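Side-chain contacts in probable histone-lysine N-methyltransferase, H3 lysine-9 specific SUVH9 (Arabidopsis thaliana, PDB 4NJ5), which takes part in gene silencing and, lacking methyltransferase activity, may bind methylated DNA and recruit RNA polymerase V to chromatin: residues S188-Y193 / S230-A235; P76-G81 / M93-H98; G143-L148 / E153-E158. All coordinates share one frame; numbering follows the deposited sequence.

Contact 1: residues S188-Y193 / S230-A235; sequences SRVYVY and SVLKFA
V190 and V192 of strand 190-206 meet L232 of helix 228-240, and these three buried side chains make the whole contact. V190 comes first and points toward the helix. Its CG1 stands opposite the backbone N (chi1 166°) and reaches L232 CD2 tip to tip at 4.2 Å. The other branch, V190 CG2, is turned off the leucine and lies 5.9 Å from L232 CD2. Y191 points away from the helix, in keeping with strand alternation. V192 returns to the helix side, as expected two residues along a strand. Its CG1 sits between the backbone N and the carbonyl carbon (chi1 61°) and comes to 3.8 Å from L232 CD2, again tip to tip. V192 CB lies nearly as close, 3.9 Å from the same L232 CD2. For the leucine, CD2 is thus the branch that does the touching. L232 CD1 stays back, 5.3 Å from V190 CG1 and farther from V192. One leucine methyl therefore touches both valines and spans the two-residue step of the strand. The backbones stay well apart, with 8.8 Å between V192 CA and L232 CA, and no hydrogen bond crosses the gap. The polar groups are served elsewhere: V190 and V192 pair through the backbone with L180 and R178, while L232 O is hydrogen-bonded to Y182 OH. Nearly one turn further along the helix, A235 touches M497 of the SET domain, so helix 228-240 bridges two parts of the protein. This is apolar helix-on-sheet packing, in which alternate residues of strand 190-206 in the mixed β-sheet of the SRA domain present their side chains to helix 228-240.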
loop_
_atom_site.group_PDB
_atom_site.type_symbol
_atom_site.label_atom_id
_atom_site.label_comp_id
_atom_site.label_asym_id
_atom_site.label_seq_id
_atom_site.Cartn_x
_atom_site.Cartn_y
_atom_site.Cartn_z
ATOM N N SER A 188 0.773 -0.972 13.507
ATOM C CA SER A 188 -0.440 -1.088 14.313
ATOM C C SER A 188 -1.498 -0.030 13.985
ATOM O O SER A 188 -2.624 -0.106 14.475
ATOM C CB SER A 188 -0.093 -1.043 15.804
ATOM O OG SER A 188 0.669 0.114 16.118
ATOM N N ARG A 189 -1.146 0.952 13.157
ATOM C CA ARG A 189 -2.095 2.012 12.821
ATOM C C ARG A 189 -1.949 2.529 11.391
ATOM O O ARG A 189 -0.951 2.275 10.722
ATOM C CB ARG A 189 -1.982 3.180 13.812
ATOM C CG ARG A 189 -1.022 4.291 13.386
ATOM C CD ARG A 189 0.419 3.809 13.283
ATOM N NE ARG A 189 1.016 3.550 14.587
ATOM C CZ ARG A 189 2.269 3.143 14.765
ATOM N NH1 ARG A 189 3.058 2.944 13.716
ATOM N NH2 ARG A 189 2.733 2.937 15.990
ATOM N N VAL A 190 -2.955 3.270 10.941
ATOM C CA VAL A 190 -2.941 3.894 9.627
ATOM C C VAL A 190 -3.138 5.408 9.761
ATOM O O VAL A 190 -4.045 5.861 10.464
ATOM C CB VAL A 190 -4.048 3.302 8.718
ATOM C CG1 VAL A 190 -4.262 4.166 7.487
ATOM C CG2 VAL A 190 -3.706 1.871 8.324
ATOM N N TYR A 191 -2.275 6.181 9.104
ATOM C CA TYR A 191 -2.451 7.631 9.025
ATOM C C TYR A 191 -2.933 8.017 7.638
ATOM O O TYR A 191 -2.318 7.659 6.634
ATOM C CB TYR A 191 -1.154 8.377 9.367
ATOM C CG TYR A 191 -0.691 8.121 10.776
ATOM C CD1 TYR A 191 -1.418 8.596 11.858
ATOM C CD2 TYR A 191 0.455 7.383 11.028
ATOM C CE1 TYR A 191 -1.012 8.348 13.151
ATOM C CE2 TYR A 191 0.872 7.132 12.316
ATOM C CZ TYR A 191 0.132 7.612 13.376
ATOM O OH TYR A 191 0.542 7.363 14.665
ATOM N N VAL A 192 -4.045 8.742 7.584
ATOM C CA VAL A 192 -4.610 9.143 6.306
ATOM C C VAL A 192 -4.756 10.660 6.217
ATOM O O VAL A 192 -5.185 11.316 7.163
ATOM C CB VAL A 192 -5.958 8.432 6.028
ATOM C CG1 VAL A 192 -6.991 8.777 7.091
ATOM C CG2 VAL A 192 -6.465 8.778 4.634
ATOM N N TYR A 193 -4.366 11.215 5.078
ATOM C CA TYR A 193 -4.467 12.649 4.859
ATOM C C TYR A 193 -5.887 13.010 4.429
ATOM O O TYR A 193 -6.391 12.483 3.443
ATOM C CB TYR A 193 -3.441 13.077 3.813
ATOM C CG TYR A 193 -3.539 14.520 3.390
ATOM C CD1 TYR A 193 -3.443 15.546 4.321
ATOM C CD2 TYR A 193 -3.704 14.861 2.051
ATOM C CE1 TYR A 193 -3.525 16.872 3.933
ATOM C CE2 TYR A 193 -3.786 16.182 1.655
ATOM C CZ TYR A 193 -3.694 17.182 2.599
ATOM O OH TYR A 193 -3.778 18.495 2.208
ATOM N N SER A 230 -13.060 8.627 5.580
ATOM C CA SER A 230 -14.397 8.189 5.195
ATOM C C SER A 230 -14.337 6.926 4.338
ATOM O O SER A 230 -15.117 5.989 4.534
ATOM C CB SER A 230 -15.122 9.302 4.438
ATOM O OG SER A 230 -15.183 10.483 5.219
ATOM N N VAL A 231 -13.405 6.913 3.389
ATOM C CA VAL A 231 -13.191 5.752 2.533
ATOM C C VAL A 231 -12.779 4.538 3.370
ATOM O O VAL A 231 -13.248 3.420 3.141
ATOM C CB VAL A 231 -12.136 6.053 1.438
ATOM C CG1 VAL A 231 -11.884 4.827 0.577
ATOM C CG2 VAL A 231 -12.588 7.230 0.572
ATOM N N LEU A 232 -11.918 4.774 4.356
ATOM C CA LEU A 232 -11.467 3.721 5.261
ATOM C C LEU A 232 -12.633 3.099 6.023
ATOM O O LEU A 232 -12.815 1.871 6.023
ATOM C CB LEU A 232 -10.440 4.277 6.255
ATOM C CG LEU A 232 -8.951 3.991 6.033
ATOM C CD1 LEU A 232 -8.687 3.479 4.636
ATOM C CD2 LEU A 232 -8.120 5.237 6.300
ATOM N N LYS A 233 -13.421 3.954 6.674
ATOM C CA LYS A 233 -14.555 3.481 7.462
ATOM C C LYS A 233 -15.553 2.738 6.576
ATOM O O LYS A 233 -16.096 1.701 6.963
ATOM C CB LYS A 233 -15.220 4.642 8.208
ATOM C CG LYS A 233 -14.331 5.258 9.286
ATOM C CD LYS A 233 -15.122 6.101 10.283
ATOM C CE LYS A 233 -14.976 7.593 10.006
ATOM N NZ LYS A 233 -15.578 8.426 11.091
ATOM N N PHE A 234 -15.761 3.266 5.375
ATOM C CA PHE A 234 -16.635 2.645 4.387
ATOM C C PHE A 234 -16.179 1.228 4.017
ATOM O O PHE A 234 -16.984 0.286 4.011
ATOM C CB PHE A 234 -16.704 3.528 3.140
ATOM C CG PHE A 234 -17.683 3.052 2.115
ATOM C CD1 PHE A 234 -19.038 3.301 2.264
ATOM C CD2 PHE A 234 -17.251 2.361 0.997
ATOM C CE1 PHE A 234 -19.946 2.862 1.316
ATOM C CE2 PHE A 234 -18.153 1.921 0.046
ATOM C CZ PHE A 234 -19.502 2.171 0.206
ATOM N N ALA A 235 -14.890 1.079 3.714
ATOM C CA ALA A 235 -14.320 -0.229 3.372
ATOM C C ALA A 235 -14.488 -1.229 4.514
ATOM O O ALA A 235 -14.949 -2.371 4.316
ATOM C CB ALA A 235 -12.848 -0.083 3.017
#

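Contact 2: residues P76-G81 / M93-H98; sequences PGVQVG and MGLHGH
V78 CA and M93 CA are the nearest CA atoms across the contact, 7.7 Å apart, and neither segment is regular helix or strand. M93 is the first residue after helix 87-92 to leave helical angles. G94 follows with positive phi (66°) as the C-prime residue of a Schellman motif, and this turn brings L95 round to the same partner as M93. V78 is that partner, and its two methyl branches divide the work. CG1 is directed opposite to the backbone N (chi1 -177°) and meets the forked end of L95 tip to tip. V78 CG1 lies 3.9 Å from L95 CD1. The other branch of the leucine is almost as near, with L95 CD2 at 4.0 Å from V78 CG1. The second valine branch goes to M93, whose side chain crosses that of V78 at about a right angle. V78 CG2 is 4.1 Å from M93 CG and rests at the same distance against the backbone M93 O. The methionine then bends at chi2 and chi3, so its end leads away from V78. An alanine here would lack both methyl branches, and would probably leave the fork of L95 and M93 CG without their shared partner and open a gap between the loops. All three side chains are buried. Helix 8-35 lies alongside, with V16 against V78 and T19 against M93; strand 83-84 adds F84 against M93 and L95, and strand 190-206 adds Y193 against L95.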
loop_
_atom_site.group_PDB
_atom_site.type_symbol
_atom_site.label_atom_id
_atom_site.label_comp_id
_atom_site.label_asym_id
_atom_site.label_seq_id
_atom_site.Cartn_x
_atom_site.Cartn_y
_atom_site.Cartn_z
ATOM N N PRO A 76 2.507 19.472 -2.541
ATOM C CA PRO A 76 2.447 19.043 -3.942
ATOM C C PRO A 76 2.835 17.580 -4.095
ATOM O O PRO A 76 3.876 17.166 -3.583
ATOM C CB PRO A 76 3.479 19.945 -4.627
ATOM C CG PRO A 76 3.556 21.154 -3.752
ATOM C CD PRO A 76 3.397 20.629 -2.358
ATOM N N GLY A 77 1.990 16.809 -4.773
ATOM C CA GLY A 77 2.248 15.397 -4.987
ATOM C C GLY A 77 1.599 14.500 -3.949
ATOM O O GLY A 77 1.464 13.298 -4.160
ATOM N N VAL A 78 1.207 15.077 -2.818
ATOM C CA VAL A 78 0.522 14.318 -1.779
ATOM C C VAL A 78 -0.964 14.625 -1.835
ATOM O O VAL A 78 -1.382 15.762 -1.627
ATOM C CB VAL A 78 1.062 14.638 -0.376
ATOM C CG1 VAL A 78 0.361 13.773 0.671
ATOM C CG2 VAL A 78 2.565 14.423 -0.328
ATOM N N GLN A 79 -1.762 13.605 -2.123
ATOM C CA GLN A 79 -3.176 13.810 -2.382
ATOM C C GLN A 79 -4.030 13.333 -1.223
ATOM O O GLN A 79 -3.609 12.488 -0.431
ATOM C CB GLN A 79 -3.585 13.073 -3.654
ATOM C CG GLN A 79 -2.502 13.035 -4.710
ATOM C CD GLN A 79 -3.051 12.732 -6.088
ATOM O OE1 GLN A 79 -3.406 11.594 -6.393
ATOM N NE2 GLN A 79 -3.130 13.758 -6.927
ATOM N N VAL A 80 -5.236 13.880 -1.136
ATOM C CA VAL A 80 -6.204 13.434 -0.153
ATOM C C VAL A 80 -6.460 11.942 -0.319
ATOM O O VAL A 80 -6.709 11.464 -1.427
ATOM C CB VAL A 80 -7.533 14.189 -0.301
ATOM C CG1 VAL A 80 -8.555 13.659 0.690
ATOM C CG2 VAL A 80 -7.311 15.680 -0.102
ATOM N N GLY A 81 -6.375 11.207 0.784
ATOM C CA GLY A 81 -6.664 9.788 0.764
ATOM C C GLY A 81 -5.414 8.935 0.803
ATOM O O GLY A 81 -5.494 7.723 1.003
ATOM N N MET A 93 7.255 12.975 4.110
ATOM C CA MET A 93 6.410 13.558 3.073
ATOM C C MET A 93 6.017 15.009 3.339
ATOM O O MET A 93 5.164 15.558 2.645
ATOM C CB MET A 93 5.157 12.708 2.852
ATOM C CG MET A 93 5.197 11.898 1.568
ATOM S SD MET A 93 6.745 10.993 1.402
ATOM C CE MET A 93 6.566 9.788 2.715
ATOM N N GLY A 94 6.634 15.625 4.345
ATOM C CA GLY A 94 6.406 17.032 4.631
ATOM C C GLY A 94 5.008 17.391 5.104
ATOM O O GLY A 94 4.628 18.564 5.096
ATOM N N LEU A 95 4.237 16.390 5.519
ATOM C CA LEU A 95 2.875 16.623 5.991
ATOM C C LEU A 95 2.846 17.135 7.427
ATOM O O LEU A 95 2.063 18.016 7.767
ATOM C CB LEU A 95 2.045 15.342 5.892
ATOM C CG LEU A 95 1.513 14.969 4.511
ATOM C CD1 LEU A 95 1.095 13.507 4.483
ATOM C CD2 LEU A 95 0.350 15.874 4.119
ATOM N N HIS A 96 3.706 16.572 8.265
ATOM C CA HIS A 96 3.705 16.890 9.683
ATOM C C HIS A 96 5.092 16.619 10.236
ATOM O O HIS A 96 5.597 15.501 10.131
ATOM C CB HIS A 96 2.668 16.032 10.408
ATOM C CG HIS A 96 2.315 16.526 11.772
ATOM N ND1 HIS A 96 3.100 16.282 12.883
ATOM C CD2 HIS A 96 1.256 17.240 12.220
ATOM C CE1 HIS A 96 2.543 16.826 13.943
ATOM N NE2 HIS A 96 1.418 17.416 13.570
ATOM N N GLY A 97 5.707 17.642 10.824
ATOM C CA GLY A 97 7.093 17.560 11.244
ATOM C C GLY A 97 7.345 17.173 12.690
ATOM O O GLY A 97 8.499 17.040 13.092
ATOM N N HIS A 98 6.288 16.999 13.479
ATOM C CA HIS A 98 6.460 16.586 14.877
ATOM C C HIS A 98 5.750 15.267 15.205
ATOM O O HIS A 98 4.568 15.256 15.549
ATOM C CB HIS A 98 6.031 17.697 15.840
ATOM C CG HIS A 98 7.021 18.816 15.951
ATOM N ND1 HIS A 98 7.052 19.874 15.069
ATOM C CD2 HIS A 98 8.020 19.038 16.839
ATOM C CE1 HIS A 98 8.026 20.700 15.409
ATOM N NE2 HIS A 98 8.629 20.215 16.479
#

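Contact 3: residues G143-L148 / E153-E158; sequences GGQDRL and EHQRLE
E153 meets G144 in two ways. Its backbone N donates a hydrogen bond to G144 O at 3.2 Å. The bond is bent, with an angle of 137° at the hydrogen, and lies in the carbonyl plane. The side chain then lies against the glycine. E153 CG sits between its own backbone N and carbonyl carbon (chi1 61°), which puts it 3.5 Å from G144 CA. E153 OE2 is 3.8 Å from the same G144 CA. G144 has positive phi (68°) and no side chain, and E153 CG packs directly on its CA. The G144 backbone is also hydrogen-bonded to A152. Both segments belong to one connection of the SRA domain, the long surface loop between strand 136-140 and helix 159-169. H154 points away from 143-148. Q155 is buried. Its CG passes G143 O at 3.8 Å, and the extended chain carries the amide beyond it. That oxygen is hydrogen-bonded by Q151 NE2, while Q151 OE1 is shared by the two glutamine amides, through a hydrogen bond from Q145 NE2 and a weak one from Q155 NE2. These two nitrogens, Q145 NE2 and Q155 NE2, are 4.5 Å apart. Q155 NE2 is also hydrogen-bonded to G141 O, and Q155 OE1 accepts from F214 N, so both ends of the amide are held.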
loop_
_atom_site.group_PDB
_atom_site.type_symbol
_atom_site.label_atom_id
_atom_site.label_comp_id
_atom_site.label_asym_id
_atom_site.label_seq_id
_atom_site.Cartn_x
_atom_site.Cartn_y
_atom_site.Cartn_z
ATOM N N GLY A 143 0.162 20.170 25.347
ATOM C CA GLY A 143 1.026 20.658 26.404
ATOM C C GLY A 143 0.513 20.369 27.800
ATOM O O GLY A 143 -0.692 20.210 28.014
ATOM N N GLY A 144 1.440 20.301 28.753
ATOM C CA GLY A 144 1.101 20.114 30.151
ATOM C C GLY A 144 0.506 18.759 30.494
ATOM O O GLY A 144 -0.283 18.640 31.432
ATOM N N GLN A 145 0.890 17.733 29.746
ATOM C CA GLN A 145 0.375 16.390 29.985
ATOM C C GLN A 145 1.462 15.473 30.532
ATOM O O GLN A 145 2.639 15.833 30.534
ATOM C CB GLN A 145 -0.220 15.821 28.699
ATOM C CG GLN A 145 -1.317 16.696 28.121
ATOM C CD GLN A 145 -1.881 16.164 26.819
ATOM O OE1 GLN A 145 -1.243 15.372 26.127
ATOM N NE2 GLN A 145 -3.088 16.601 26.481
ATOM N N ASP A 146 1.070 14.295 31.010
ATOM C CA ASP A 146 2.054 13.311 31.448
ATOM C C ASP A 146 2.503 12.431 30.291
ATOM O O ASP A 146 2.212 12.719 29.128
ATOM C CB ASP A 146 1.540 12.459 32.619
ATOM C CG ASP A 146 0.271 11.683 32.289
ATOM O OD1 ASP A 146 -0.029 11.453 31.098
ATOM O OD2 ASP A 146 -0.428 11.290 33.243
ATOM N N ARG A 147 3.193 11.347 30.625
ATOM C CA ARG A 147 3.754 10.443 29.628
ATOM C C ARG A 147 2.690 9.664 28.857
ATOM O O ARG A 147 2.953 9.174 27.761
ATOM C CB ARG A 147 4.737 9.483 30.294
ATOM C CG ARG A 147 5.768 10.188 31.159
ATOM C CD ARG A 147 6.677 9.193 31.845
ATOM N NE ARG A 147 7.310 8.296 30.884
ATOM C CZ ARG A 147 8.151 7.324 31.213
ATOM N NH1 ARG A 147 8.679 6.557 30.271
ATOM N NH2 ARG A 147 8.465 7.120 32.485
ATOM N N LEU A 148 1.494 9.548 29.425
ATOM C CA LEU A 148 0.396 8.878 28.731
ATOM C C LEU A 148 -0.615 9.872 28.161
ATOM O O LEU A 148 -1.729 9.500 27.797
ATOM C CB LEU A 148 -0.298 7.854 29.635
ATOM C CG LEU A 148 0.300 6.442 29.652
ATOM C CD1 LEU A 148 0.723 6.031 28.249
ATOM C CD2 LEU A 148 1.476 6.342 30.606
ATOM N N GLU A 153 -1.620 19.589 34.151
ATOM C CA GLU A 153 -1.572 20.990 34.550
ATOM C C GLU A 153 -2.322 21.842 33.530
ATOM O O GLU A 153 -2.673 21.359 32.454
ATOM C CB GLU A 153 -0.125 21.474 34.696
ATOM C CG GLU A 153 0.695 21.393 33.421
ATOM C CD GLU A 153 2.150 21.772 33.632
ATOM O OE1 GLU A 153 2.417 22.921 34.044
ATOM O OE2 GLU A 153 3.027 20.918 33.385
ATOM N N HIS A 154 -2.575 23.102 33.876
ATOM C CA HIS A 154 -3.278 24.017 32.984
ATOM C C HIS A 154 -2.504 24.222 31.689
ATOM O O HIS A 154 -1.284 24.389 31.703
ATOM C CB HIS A 154 -3.498 25.373 33.658
ATOM C CG HIS A 154 -4.184 25.291 34.983
ATOM N ND1 HIS A 154 -5.374 24.608 35.168
ATOM C CD2 HIS A 154 -3.868 25.809 36.192
ATOM C CE1 HIS A 154 -5.745 24.707 36.426
ATOM N NE2 HIS A 154 -4.848 25.435 37.073
ATOM N N GLN A 155 -3.212 24.209 30.567
ATOM C CA GLN A 155 -2.572 24.496 29.294
ATOM C C GLN A 155 -2.215 25.976 29.232
ATOM O O GLN A 155 -2.792 26.797 29.947
ATOM C CB GLN A 155 -3.475 24.100 28.124
ATOM C CG GLN A 155 -3.602 22.594 27.952
ATOM C CD GLN A 155 -4.250 22.191 26.640
ATOM O OE1 GLN A 155 -4.686 23.038 25.861
ATOM N NE2 GLN A 155 -4.316 20.887 26.391
ATOM N N ARG A 156 -1.240 26.315 28.401
ATOM C CA ARG A 156 -0.879 27.712 28.209
ATOM C C ARG A 156 -0.964 28.089 26.745
ATOM O O ARG A 156 -0.703 27.261 25.870
ATOM C CB ARG A 156 0.506 28.003 28.798
ATOM C CG ARG A 156 0.507 27.971 30.314
ATOM C CD ARG A 156 1.894 28.006 30.916
ATOM N NE ARG A 156 1.848 27.940 32.376
ATOM C CZ ARG A 156 1.809 29.000 33.180
ATOM N NH1 ARG A 156 1.824 30.226 32.677
ATOM N NH2 ARG A 156 1.759 28.833 34.494
ATOM N N LEU A 157 -1.352 29.332 26.486
ATOM C CA LEU A 157 -1.487 29.809 25.119
ATOM C C LEU A 157 -0.112 30.154 24.557
ATOM O O LEU A 157 0.218 31.320 24.342
ATOM C CB LEU A 157 -2.421 31.014 25.062
ATOM C CG LEU A 157 -2.940 31.407 23.680
ATOM C CD1 LEU A 157 -3.661 30.234 23.032
ATOM C CD2 LEU A 157 -3.854 32.624 23.773
ATOM N N GLU A 158 0.695 29.119 24.347
ATOM C CA GLU A 158 2.048 29.271 23.831
ATOM C C GLU A 158 2.313 28.136 22.855
ATOM O O GLU A 158 1.557 27.165 22.810
ATOM C CB GLU A 158 3.072 29.207 24.968
ATOM C CG GLU A 158 2.778 30.108 26.159
ATOM C CD GLU A 158 3.763 29.909 27.295
ATOM O OE1 GLU A 158 4.016 28.743 27.671
ATOM O OE2 GLU A 158 4.291 30.920 27.806
#

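Overall arrangement
All three contacts fall in or beside the SRA region and lie away from the zinc sites of the pre-SET domain. Contacts 1 and 2 are neighbours, with centres 15 Å apart, and they touch through Y193. Y193 O is probably hydrogen-bonded to G81 N at 2.9 Å. The Y193 ring packs against both segments of contact 2, with its CD2 at 3.4 Å from Q79 O and its CD1 at 3.8 Å from L95 CD2. Contact 3 stands apart at the surface. Its centre is about 28 Å from that of contact 1 and about 27 Å from that of contact 2. The nearest atoms of contact 3 are about 13 Å from contact 1 and about 11 Å from contact 2, with no touch.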